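Local coordinates for angiopoietin-related protein 6 (Homo sapiens, PDB 6Y43) that probably acts as a secreted angiopoietin-like growth factor, through a fibrinogen-like C-terminal globe that binds calcium, at residues G7-D11 against C12-R16; T63-Q66 against H67-G71; G82-P85 against V86-L89; E119-S122 against D123-L127. All blocks are in the same frame, centred on the assembly; numbering follows the deposited sequence.

Contact 1 of 4, residues G7-D11 against C12-R16; sequences GPWQD and CAEAR
Trp9 and Ala15 approach to 6.3 Å between their CA atoms because the loop 7-11 turns back at Asp11, where helix 12-17 starts. Asp11 is the N-cap. Its CG sits between its own backbone N and carbonyl carbon (chi1 49°), which swings OD1 over the first turn to accept Glu14 N at 2.8 Å, nearly along the C-O axis of the carboxylate. The main-chain bond behind it, from Ala15 N to Asp11 O, is weak. Glu14 answers from the helix: its extended chain reaches back to the loop, and OE1 takes the N-H of Gln10 at 2.7 Å in an almost straight bond (173°). A classical capping box would use the N-H of the cap residue itself; here the acceptor serves the residue before it. The Trp9 indole packs against the same helix turn. Ala15 CB stands over the five-membered ring, 3.6 Å from its centroid, in a CH-pi contact, while Gly7 CA covers the opposite face toward the rim, 3.4 Å above the plane. Glu14 CG lies at the ring edge, 3.7 Å from Trp9 CE3, and the carboxylate carbon continues in the ring plane. Outside, Cys12 is linked to Cys39 by a disulfide and His20 meets the indole. The two acidic side chains, though alike in charge, each spend an oxygen on a main-chain N-H near the positive end of the helix dipole, which would probably favour their ionised forms.

Contact 2 of 4, residues T63-Q66 against H67-G71; sequences TTWQ and HYKAG. With EDO (1,2-ethanediol), chain D.
Thr64 and Tyr68 are joined by a regular backbone bond, Tyr68 N to Thr64 O, at the start of the short helix 65-70. The next two bonds follow the same pattern, with Lys69 N on Trp65 O and Ala70 N on Gln66 O. Thr64 is the N-cap: with its hydroxyl turned between the backbone N and the carbonyl carbon (chi1 68°), OG1 accepts His67 N at 2.9 Å. The same oxygen lies 2.8 Å from His67 ND1, and Thr63 OG1 approaches that ring nitrogen to 3.2 Å, the Thr63 side chain crossing the histidine at about a right angle. This threonine-capped helix belongs to the fibrinogen-like globe and precedes the short strand 72-73, which it enters through Gly71, a residue of positive phi. Thr63 CG2 touches Tyr68 CE2 at 3.7 Å, and Thr63 O lies at the edge of that ring, in its plane. The carbonyl also accepts a 2.6 Å bond from O2 of 1,2-ethanediol, probably a crystallisation additive. The phenol OH is bonded to Phe61 O and Gly169 N, so an alanine at Tyr68 would probably open a gap beside the Thr63 methyl and leave both groups without their mate. On the outer side, a water joins Gln66 OE1, at 2.9 Å, to Lys69 NZ, whose extended chain carries it on to a salt bridge with Glu121.

Contact 3 of 4, residues G82-P85 against V86-L89; sequences GLEP and VYQL
Gly82 stands at the N-cap of helix 83-90 and gives its carbonyl O to Val86 N at 2.9 Å. Its positive phi would press any CB against the preceding carbonyl oxygen, which calls for glycine, and a CB would also run into Pro85 CD. Val86 CG2 lies 3.1 Å from Gly82 O. Leu83 points away from 86-89 and touches Leu118 and Phe148, and it contributes its carbonyl, which accepts Tyr87 N at 2.8 Å. The helix lies against strand 108-118 of the central antiparallel sheet of the fibrinogen-like globe, with Leu83 and Val86 touching that strand. Glu84 carries the polar part of the contact. Its CG is anti to the backbone N (chi1 -178°) and the chain then bends, bringing the carboxylate back over the next turn. There OE2 accepts Gln88 NE2 at 2.8 Å on its anti side, 35° out of the carboxylate plane, so that the amide comes in obliquely. OE2 also lies at the edge of the Tyr87 ring, 3.8 Å from CD2; the two side chains run side by side with their planes 43° apart. The other oxygen, OE1, is bonded to the hydroxyl of Tyr125. An alanine in place of Glu84 would probably leave the Tyr125 hydroxyl without this acceptor and the Gln88 amide free to turn. Pro85, lacking an N-H, suits the first turn, where a main-chain donor has no helical acceptor; its carbonyl O is met by Leu89 N at 2.9 Å, with the Leu89 CG 3.5 Å away.

Contact 4 of 4, residues E119-S122 against D123-L127; sequences EPES and DHYRL
Pro120 O is gripped by two main-chain N-H groups from opposite faces of its carbonyl plane, Asp123 N at 2.9 Å and Tyr125 N at 3.1 Å. Both donors stand well above that plane rather than on a lone pair. The 3-10 turn at 121-122 supplies a further bond, from His124 N to Glu121 O at 2.8 Å. After it, His124 and Tyr125 take up left-handed helical backbone angles, which turn the chain back toward its start. There Glu119 N meets Arg126 O at 3.0 Å, lying in the carbonyl plane. The whole forms the connection between the antiparallel strands 108-118 and 127-133, so this bond closes the mouth of a hairpin loop. With CG beside its backbone N (chi1 -67°), the Tyr125 ring packs with one face against the 120-121 backbone: Glu121 CA sits 3.7 Å from the ring centroid, 18° off the normal, in a CH-pi contact, and Pro120 C covers the same face nearer the rim. Glu121 CB extends the cover, 3.5 Å from Tyr125 OH, which itself bonds to Glu84. Glu119 O is buried without a hydrogen-bonding partner; Tyr125 CA approaches it at 3.2 Å in a nearly straight C-H...O contact (171°), which may compensate in part. Across the opening, Glu119 CB packs on Asp123 CB, and Glu119 CG on the CB of Arg126. The carboxylates of Glu119 and Asp123 come within 4.5 Å (OE1 to OD1), a probable repulsion that the salt bridge from Glu119 to Arg128 may ease.

Along the chain the four contacts follow in series; none nests in or crosses another, and each is local: contacts 1 to 3 span helix starts, and contact 4 a hairpin loop. Contact 1 starts helix 12-17 beside edge strand 24-30 and its neighbour 33-40, and meets contact 3 through Gln10 O and Leu89 CD2. Contacts 2 and 3 cap helices 65-70 and 83-90, which are joined by backbone bonds from Leu83 N to Tyr68 O and Glu84 N to Lys69 O. Contact 4 follows strand 108-118 and reaches both helices: Glu121 forms a salt bridge with Lys69 and a hydrogen bond with Trp65 NE1, while Tyr87 of contact 3 packs on Pro120.

Contact 1 of 4, residues G7-D11 against C12-R16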
loop_
_atom_site.group_PDB
_atom_site.type_symbol
_atom_site.label_atom_id
_atom_site.label_comp_id
_atom_site.label_asym_id
_atom_site.label_seq_id
_atom_site.Cartn_x
_atom_site.Cartn_y
_atom_site.Cartn_z
ATOM N N GLY A 7 -14.989 17.464 7.553
ATOM C CA GLY A 7 -14.563 17.092 6.225
ATOM C C GLY A 7 -15.654 17.400 5.227
ATOM O O GLY A 7 -16.648 18.040 5.573
ATOM N N PRO A 8 -15.520 16.917 3.980
ATOM C CA PRO A 8 -14.401 16.066 3.512
ATOM C C PRO A 8 -13.058 16.766 3.441
ATOM O O PRO A 8 -12.994 17.989 3.338
ATOM C CB PRO A 8 -14.833 15.637 2.098
ATOM C CG PRO A 8 -16.339 15.851 2.064
ATOM C CD PRO A 8 -16.592 17.029 2.954
ATOM N N TRP A 9 -11.981 15.983 3.476
ATOM C CA TRP A 9 -10.643 16.528 3.629
ATOM C C TRP A 9 -9.821 16.301 2.368
ATOM O O TRP A 9 -10.061 15.364 1.603
ATOM C CB TRP A 9 -9.920 15.881 4.821
ATOM C CG TRP A 9 -10.713 15.845 6.091
ATOM C CD1 TRP A 9 -11.557 14.850 6.516
ATOM C CD2 TRP A 9 -10.762 16.870 7.096
ATOM N NE1 TRP A 9 -12.120 15.192 7.732
ATOM C CE2 TRP A 9 -11.653 16.428 8.104
ATOM C CE3 TRP A 9 -10.149 18.119 7.243
ATOM C CZ2 TRP A 9 -11.921 17.185 9.252
ATOM C CZ3 TRP A 9 -10.438 18.877 8.386
ATOM C CH2 TRP A 9 -11.315 18.404 9.363
ATOM N N GLN A 10 -8.801 17.141 2.185
ATOM C CA GLN A 10 -7.864 16.889 1.096
ATOM C C GLN A 10 -7.061 15.620 1.357
ATOM O O GLN A 10 -6.727 14.882 0.425
ATOM C CB GLN A 10 -6.931 18.082 0.922
ATOM C CG GLN A 10 -6.016 17.918 -0.273
ATOM C CD GLN A 10 -5.215 19.162 -0.600
ATOM O OE1 GLN A 10 -5.467 20.241 -0.068
ATOM N NE2 GLN A 10 -4.237 19.010 -1.487
ATOM N N ASP A 11 -6.742 15.363 2.616
ATOM C CA ASP A 11 -6.032 14.156 3.013
ATOM C C ASP A 11 -6.097 14.011 4.530
ATOM O O ASP A 11 -6.610 14.880 5.244
ATOM C CB ASP A 11 -4.590 14.213 2.517
ATOM C CG ASP A 11 -3.916 15.531 2.863
ATOM O OD1 ASP A 11 -3.971 15.950 4.041
ATOM O OD2 ASP A 11 -3.326 16.145 1.953
ATOM N N CYS A 12 -5.570 12.881 5.017
ATOM C CA CYS A 12 -5.604 12.608 6.450
ATOM C C CYS A 12 -4.797 13.634 7.234
ATOM O O CYS A 12 -5.140 13.954 8.371
ATOM C CB CYS A 12 -5.087 11.195 6.719
ATOM S SG CYS A 12 -6.209 9.920 6.065
ATOM N N ALA A 13 -3.713 14.135 6.652
ATOM C CA ALA A 13 -2.912 15.146 7.330
ATOM C C ALA A 13 -3.737 16.395 7.622
ATOM O O ALA A 13 -3.649 16.958 8.717
ATOM C CB ALA A 13 -1.688 15.484 6.483
ATOM N N GLU A 14 -4.579 16.821 6.676
ATOM C CA GLU A 14 -5.414 17.994 6.936
ATOM C C GLU A 14 -6.387 17.737 8.091
ATOM O O GLU A 14 -6.566 18.590 8.972
ATOM C CB GLU A 14 -6.159 18.399 5.662
ATOM C CG GLU A 14 -7.042 19.615 5.896
ATOM C CD GLU A 14 -7.802 20.048 4.680
ATOM O OE1 GLU A 14 -8.361 19.182 3.974
ATOM O OE2 GLU A 14 -7.840 21.271 4.435
ATOM N N ALA A 15 -7.001 16.552 8.130
ATOM C CA ALA A 15 -7.860 16.195 9.250
ATOM C C ALA A 15 -7.087 16.210 10.571
ATOM O O ALA A 15 -7.569 16.732 11.585
ATOM C CB ALA A 15 -8.469 14.822 8.997
ATOM N N ARG A 16 -5.886 15.636 10.572
ATOM C CA ARG A 16 -5.072 15.600 11.781
ATOM C C ARG A 16 -4.762 17.004 12.278
ATOM O O ARG A 16 -4.911 17.300 13.469
ATOM C CB ARG A 16 -3.784 14.831 11.503
ATOM C CG ARG A 16 -2.843 14.802 12.681
ATOM C CD ARG A 16 -3.423 13.985 13.826
ATOM N NE ARG A 16 -2.568 14.075 15.004
ATOM C CZ ARG A 16 -2.577 15.100 15.851
ATOM N NH1 ARG A 16 -3.402 16.125 15.654
ATOM N NH2 ARG A 16 -1.750 15.112 16.888
#

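Contact 2 of 4, residues T63-Q66 against H67-G71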
loop_
_atom_site.group_PDB
_atom_site.type_symbol
_atom_site.label_atom_id
_atom_site.label_comp_id
_atom_site.label_asym_id
_atom_site.label_seq_id
_atom_site.Cartn_x
_atom_site.Cartn_y
_atom_site.Cartn_z
ATOM N N THR A 63 -7.179 -10.412 -8.037
ATOM C CA THR A 63 -8.359 -9.867 -8.712
ATOM C C THR A 63 -7.954 -9.053 -9.938
ATOM O O THR A 63 -6.780 -8.939 -10.260
ATOM C CB THR A 63 -9.212 -9.032 -7.748
ATOM O OG1 THR A 63 -10.434 -8.640 -8.388
ATOM C CG2 THR A 63 -8.481 -7.799 -7.277
ATOM N N THR A 64 -8.962 -8.463 -10.590
ATOM C CA THR A 64 -8.854 -7.936 -11.950
ATOM C C THR A 64 -8.077 -6.624 -12.006
ATOM O O THR A 64 -8.052 -5.849 -11.048
ATOM C CB THR A 64 -10.242 -7.681 -12.560
ATOM O OG1 THR A 64 -10.901 -6.597 -11.896
ATOM C CG2 THR A 64 -11.139 -8.918 -12.464
ATOM N N TRP A 65 -7.486 -6.355 -13.176
ATOM C CA TRP A 65 -6.915 -5.034 -13.432
ATOM C C TRP A 65 -7.920 -3.936 -13.096
ATOM O O TRP A 65 -7.591 -2.956 -12.431
ATOM C CB TRP A 65 -6.465 -4.911 -14.898
ATOM C CG TRP A 65 -5.990 -3.533 -15.232
ATOM C CD1 TRP A 65 -6.707 -2.550 -15.843
ATOM C CD2 TRP A 65 -4.685 -2.973 -14.967
ATOM N NE1 TRP A 65 -5.947 -1.420 -15.967
ATOM C CE2 TRP A 65 -4.697 -1.654 -15.443
ATOM C CE3 TRP A 65 -3.510 -3.465 -14.373
ATOM C CZ2 TRP A 65 -3.576 -0.817 -15.358
ATOM C CZ3 TRP A 65 -2.400 -2.635 -14.299
ATOM C CH2 TRP A 65 -2.443 -1.326 -14.770
ATOM N N GLN A 66 -9.167 -4.087 -13.537
ATOM C CA GLN A 66 -10.152 -3.046 -13.256
ATOM C C GLN A 66 -10.318 -2.826 -11.752
ATOM O O GLN A 66 -10.520 -1.693 -11.298
ATOM C CB GLN A 66 -11.490 -3.412 -13.892
ATOM C CG GLN A 66 -12.606 -2.387 -13.653
ATOM C CD GLN A 66 -12.229 -0.977 -14.092
ATOM O OE1 GLN A 66 -11.591 -0.785 -15.126
ATOM N NE2 GLN A 66 -12.622 0.011 -13.303
ATOM N N HIS A 67 -10.301 -3.908 -10.970
ATOM C CA HIS A 67 -10.426 -3.751 -9.519
ATOM C C HIS A 67 -9.169 -3.117 -8.933
ATOM O O HIS A 67 -9.262 -2.247 -8.063
ATOM C CB HIS A 67 -10.736 -5.098 -8.863
ATOM C CG HIS A 67 -12.172 -5.510 -9.014
ATOM N ND1 HIS A 67 -12.552 -6.661 -9.668
ATOM C CD2 HIS A 67 -13.317 -4.894 -8.648
ATOM C CE1 HIS A 67 -13.872 -6.748 -9.678
ATOM N NE2 HIS A 67 -14.360 -5.687 -9.065
ATOM N N TYR A 68 -7.983 -3.502 -9.413
ATOM C CA TYR A 68 -6.773 -2.827 -8.955
ATOM C C TYR A 68 -6.775 -1.352 -9.341
ATOM O O TYR A 68 -6.230 -0.518 -8.604
ATOM C CB TYR A 68 -5.513 -3.543 -9.502
ATOM C CG TYR A 68 -5.038 -4.579 -8.522
ATOM C CD1 TYR A 68 -4.352 -4.198 -7.368
ATOM C CD2 TYR A 68 -5.347 -5.916 -8.678
ATOM C CE1 TYR A 68 -3.969 -5.119 -6.411
ATOM C CE2 TYR A 68 -4.957 -6.850 -7.730
ATOM C CZ TYR A 68 -4.282 -6.443 -6.585
ATOM O OH TYR A 68 -3.900 -7.343 -5.627
ATOM N N LYS A 69 -7.366 -1.008 -10.491
ATOM C CA LYS A 69 -7.424 0.399 -10.879
ATOM C C LYS A 69 -8.403 1.181 -10.004
ATOM O O LYS A 69 -8.089 2.284 -9.534
ATOM C CB LYS A 69 -7.815 0.528 -12.360
ATOM C CG LYS A 69 -7.961 1.967 -12.836
ATOM C CD LYS A 69 -8.293 2.041 -14.320
ATOM C CE LYS A 69 -8.675 3.465 -14.715
ATOM N NZ LYS A 69 -9.302 3.486 -16.064
ATOM N N ALA A 70 -9.590 0.632 -9.777
ATOM C CA ALA A 70 -10.646 1.385 -9.120
ATOM C C ALA A 70 -10.595 1.329 -7.601
ATOM O O ALA A 70 -11.136 2.234 -6.956
ATOM C CB ALA A 70 -12.016 0.880 -9.586
ATOM N N GLY A 71 -9.970 0.309 -7.032
ATOM C CA GLY A 71 -9.981 0.042 -5.609
ATOM C C GLY A 71 -10.915 -1.103 -5.284
ATOM O O GLY A 71 -11.885 -1.376 -6.004
HETATM C C1 EDO D . -3.749 -10.585 -9.736
HETATM O O1 EDO D . -2.600 -10.369 -10.563
HETATM C C2 EDO D . -4.824 -11.311 -10.551
HETATM O O2 EDO D . -5.201 -10.470 -11.655
HETATM O O HOH W 1 -11.706 2.050 -15.872
#

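Contact 3 of 4, residues G82-P85 against V86-L89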
loop_
_atom_site.group_PDB
_atom_site.type_symbol
_atom_site.label_atom_id
_atom_site.label_comp_id
_atom_site.label_asym_id
_atom_site.label_seq_id
_atom_site.Cartn_x
_atom_site.Cartn_y
_atom_site.Cartn_z
ATOM N N GLY A 82 -6.788 1.831 -4.762
ATOM C CA GLY A 82 -6.886 1.865 -6.213
ATOM C C GLY A 82 -5.764 2.649 -6.859
ATOM O O GLY A 82 -5.382 3.724 -6.387
ATOM N N LEU A 83 -5.253 2.118 -7.973
ATOM C CA LEU A 83 -4.190 2.805 -8.684
ATOM C C LEU A 83 -4.624 4.190 -9.145
ATOM O O LEU A 83 -3.836 5.144 -9.087
ATOM C CB LEU A 83 -3.753 1.966 -9.871
ATOM C CG LEU A 83 -3.086 0.639 -9.495
ATOM C CD1 LEU A 83 -3.174 -0.322 -10.681
ATOM C CD2 LEU A 83 -1.654 0.807 -9.032
ATOM N N GLU A 84 -5.862 4.323 -9.639
ATOM C CA GLU A 84 -6.274 5.634 -10.140
ATOM C C GLU A 84 -6.418 6.616 -8.987
ATOM O O GLU A 84 -5.833 7.710 -9.053
ATOM C CB GLU A 84 -7.550 5.506 -10.975
ATOM C CG GLU A 84 -8.018 6.846 -11.579
ATOM C CD GLU A 84 -6.981 7.488 -12.516
ATOM O OE1 GLU A 84 -6.060 6.777 -12.999
ATOM O OE2 GLU A 84 -7.093 8.713 -12.775
ATOM N N PRO A 85 -7.143 6.305 -7.908
ATOM C CA PRO A 85 -7.151 7.233 -6.762
ATOM C C PRO A 85 -5.751 7.576 -6.255
ATOM O O PRO A 85 -5.446 8.741 -5.962
ATOM C CB PRO A 85 -7.982 6.473 -5.715
ATOM C CG PRO A 85 -8.824 5.521 -6.502
ATOM C CD PRO A 85 -7.983 5.118 -7.690
ATOM N N VAL A 86 -4.860 6.595 -6.172
ATOM C CA VAL A 86 -3.524 6.895 -5.653
ATOM C C VAL A 86 -2.749 7.770 -6.637
ATOM O O VAL A 86 -2.001 8.674 -6.236
ATOM C CB VAL A 86 -2.760 5.595 -5.327
ATOM C CG1 VAL A 86 -1.307 5.922 -4.974
ATOM C CG2 VAL A 86 -3.441 4.838 -4.211
ATOM N N TYR A 87 -2.898 7.502 -7.937
ATOM C CA TYR A 87 -2.337 8.387 -8.948
ATOM C C TYR A 87 -2.834 9.817 -8.752
ATOM O O TYR A 87 -2.046 10.770 -8.748
ATOM C CB TYR A 87 -2.702 7.880 -10.352
ATOM C CG TYR A 87 -2.437 8.930 -11.405
ATOM C CD1 TYR A 87 -1.133 9.271 -11.746
ATOM C CD2 TYR A 87 -3.483 9.601 -12.029
ATOM C CE1 TYR A 87 -0.882 10.252 -12.672
ATOM C CE2 TYR A 87 -3.234 10.590 -12.963
ATOM C CZ TYR A 87 -1.929 10.904 -13.280
ATOM O OH TYR A 87 -1.655 11.879 -14.211
ATOM N N GLN A 88 -4.147 9.982 -8.586
ATOM C CA GLN A 88 -4.697 11.319 -8.403
ATOM C C GLN A 88 -4.109 12.000 -7.176
ATOM O O GLN A 88 -3.760 13.188 -7.221
ATOM C CB GLN A 88 -6.218 11.231 -8.293
ATOM C CG GLN A 88 -6.900 10.738 -9.552
ATOM C CD GLN A 88 -6.820 11.740 -10.658
ATOM O OE1 GLN A 88 -6.982 12.940 -10.427
ATOM N NE2 GLN A 88 -6.566 11.263 -11.882
ATOM N N LEU A 89 -3.983 11.266 -6.076
ATOM C CA LEU A 89 -3.442 11.847 -4.855
ATOM C C LEU A 89 -1.972 12.211 -5.008
ATOM O O LEU A 89 -1.537 13.251 -4.513
ATOM C CB LEU A 89 -3.604 10.875 -3.692
ATOM C CG LEU A 89 -5.013 10.718 -3.150
ATOM C CD1 LEU A 89 -5.003 9.582 -2.140
ATOM C CD2 LEU A 89 -5.465 12.032 -2.535
#

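Contact 4 of 4, residues E119-S122 against D123-L127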
loop_
_atom_site.group_PDB
_atom_site.type_symbol
_atom_site.label_atom_id
_atom_site.label_comp_id
_atom_site.label_asym_id
_atom_site.label_seq_id
_atom_site.Cartn_x
_atom_site.Cartn_y
_atom_site.Cartn_z
ATOM N N GLU A 119 2.893 6.912 -12.224
ATOM C CA GLU A 119 2.507 7.400 -13.534
ATOM C C GLU A 119 1.035 7.096 -13.762
ATOM O O GLU A 119 0.446 6.275 -13.060
ATOM C CB GLU A 119 3.329 6.726 -14.624
ATOM C CG GLU A 119 4.809 6.993 -14.583
ATOM C CD GLU A 119 5.141 8.413 -14.956
ATOM O OE1 GLU A 119 4.373 9.013 -15.740
ATOM O OE2 GLU A 119 6.168 8.926 -14.458
ATOM N N PRO A 120 0.426 7.686 -14.783
ATOM C CA PRO A 120 -0.983 7.398 -15.083
ATOM C C PRO A 120 -1.162 6.019 -15.710
ATOM O O PRO A 120 -0.196 5.291 -15.973
ATOM C CB PRO A 120 -1.378 8.538 -16.037
ATOM C CG PRO A 120 -0.082 9.025 -16.634
ATOM C CD PRO A 120 0.983 8.781 -15.599
ATOM N N GLU A 121 -2.436 5.665 -15.940
ATOM C CA GLU A 121 -2.738 4.364 -16.523
ATOM C C GLU A 121 -2.024 4.173 -17.856
ATOM O O GLU A 121 -1.579 3.058 -18.172
ATOM C CB GLU A 121 -4.248 4.197 -16.723
ATOM C CG GLU A 121 -4.593 2.827 -17.301
ATOM C CD GLU A 121 -6.086 2.569 -17.423
ATOM O OE1 GLU A 121 -6.849 3.543 -17.543
ATOM O OE2 GLU A 121 -6.483 1.380 -17.399
ATOM N N SER A 122 -1.920 5.247 -18.651
ATOM C CA SER A 122 -1.299 5.181 -19.972
ATOM C C SER A 122 0.161 4.755 -19.897
ATOM O O SER A 122 0.730 4.299 -20.903
ATOM C CB SER A 122 -1.396 6.558 -20.652
ATOM O OG SER A 122 -0.794 7.564 -19.861
ATOM N N ASP A 123 0.781 4.915 -18.730
ATOM C CA ASP A 123 2.144 4.473 -18.479
ATOM C C ASP A 123 2.167 3.388 -17.412
ATOM O O ASP A 123 3.144 3.252 -16.659
ATOM C CB ASP A 123 3.023 5.662 -18.100
ATOM C CG ASP A 123 3.107 6.690 -19.218
ATOM O OD1 ASP A 123 2.159 7.488 -19.378
ATOM O OD2 ASP A 123 4.110 6.682 -19.957
ATOM N N HIS A 124 1.062 2.637 -17.323
ATOM C CA HIS A 124 0.960 1.403 -16.551
ATOM C C HIS A 124 1.214 1.617 -15.063
ATOM O O HIS A 124 1.695 0.707 -14.379
ATOM C CB HIS A 124 1.925 0.335 -17.097
ATOM C CG HIS A 124 1.666 -0.025 -18.534
ATOM N ND1 HIS A 124 2.519 -0.808 -19.289
ATOM C CD2 HIS A 124 0.632 0.297 -19.348
ATOM C CE1 HIS A 124 2.019 -0.944 -20.506
ATOM N NE2 HIS A 124 0.868 -0.303 -20.559
ATOM N N TYR A 125 0.918 2.821 -14.567
ATOM C CA TYR A 125 1.022 3.127 -13.145
ATOM C C TYR A 125 2.400 2.756 -12.596
ATOM O O TYR A 125 2.546 2.302 -11.458
ATOM C CB TYR A 125 -0.089 2.430 -12.367
ATOM C CG TYR A 125 -1.496 2.944 -12.667
ATOM C CD1 TYR A 125 -1.892 4.216 -12.285
ATOM C CD2 TYR A 125 -2.410 2.140 -13.318
ATOM C CE1 TYR A 125 -3.173 4.680 -12.544
ATOM C CE2 TYR A 125 -3.706 2.582 -13.581
ATOM C CZ TYR A 125 -4.080 3.849 -13.175
ATOM O OH TYR A 125 -5.352 4.315 -13.446
ATOM N N ARG A 126 3.427 3.022 -13.400
ATOM C CA ARG A 126 4.808 2.815 -12.993
ATOM C C ARG A 126 5.089 3.481 -11.648
ATOM O O ARG A 126 4.724 4.629 -11.419
ATOM C CB ARG A 126 5.746 3.393 -14.057
ATOM C CG ARG A 126 5.954 2.518 -15.262
ATOM C CD ARG A 126 7.042 3.064 -16.226
ATOM N NE ARG A 126 7.097 2.133 -17.344
ATOM C CZ ARG A 126 7.962 1.141 -17.441
ATOM N NH1 ARG A 126 8.915 0.983 -16.519
ATOM N NH2 ARG A 126 7.897 0.325 -18.483
ATOM N N LEU A 127 5.791 2.755 -10.791
ATOM C CA LEU A 127 6.151 3.236 -9.466
ATOM C C LEU A 127 7.346 4.185 -9.503
ATOM O O LEU A 127 8.307 3.961 -10.247
ATOM C CB LEU A 127 6.491 2.053 -8.569
ATOM C CG LEU A 127 6.894 2.278 -7.110
ATOM C CD1 LEU A 127 5.746 2.889 -6.300
ATOM C CD2 LEU A 127 7.338 0.950 -6.544
#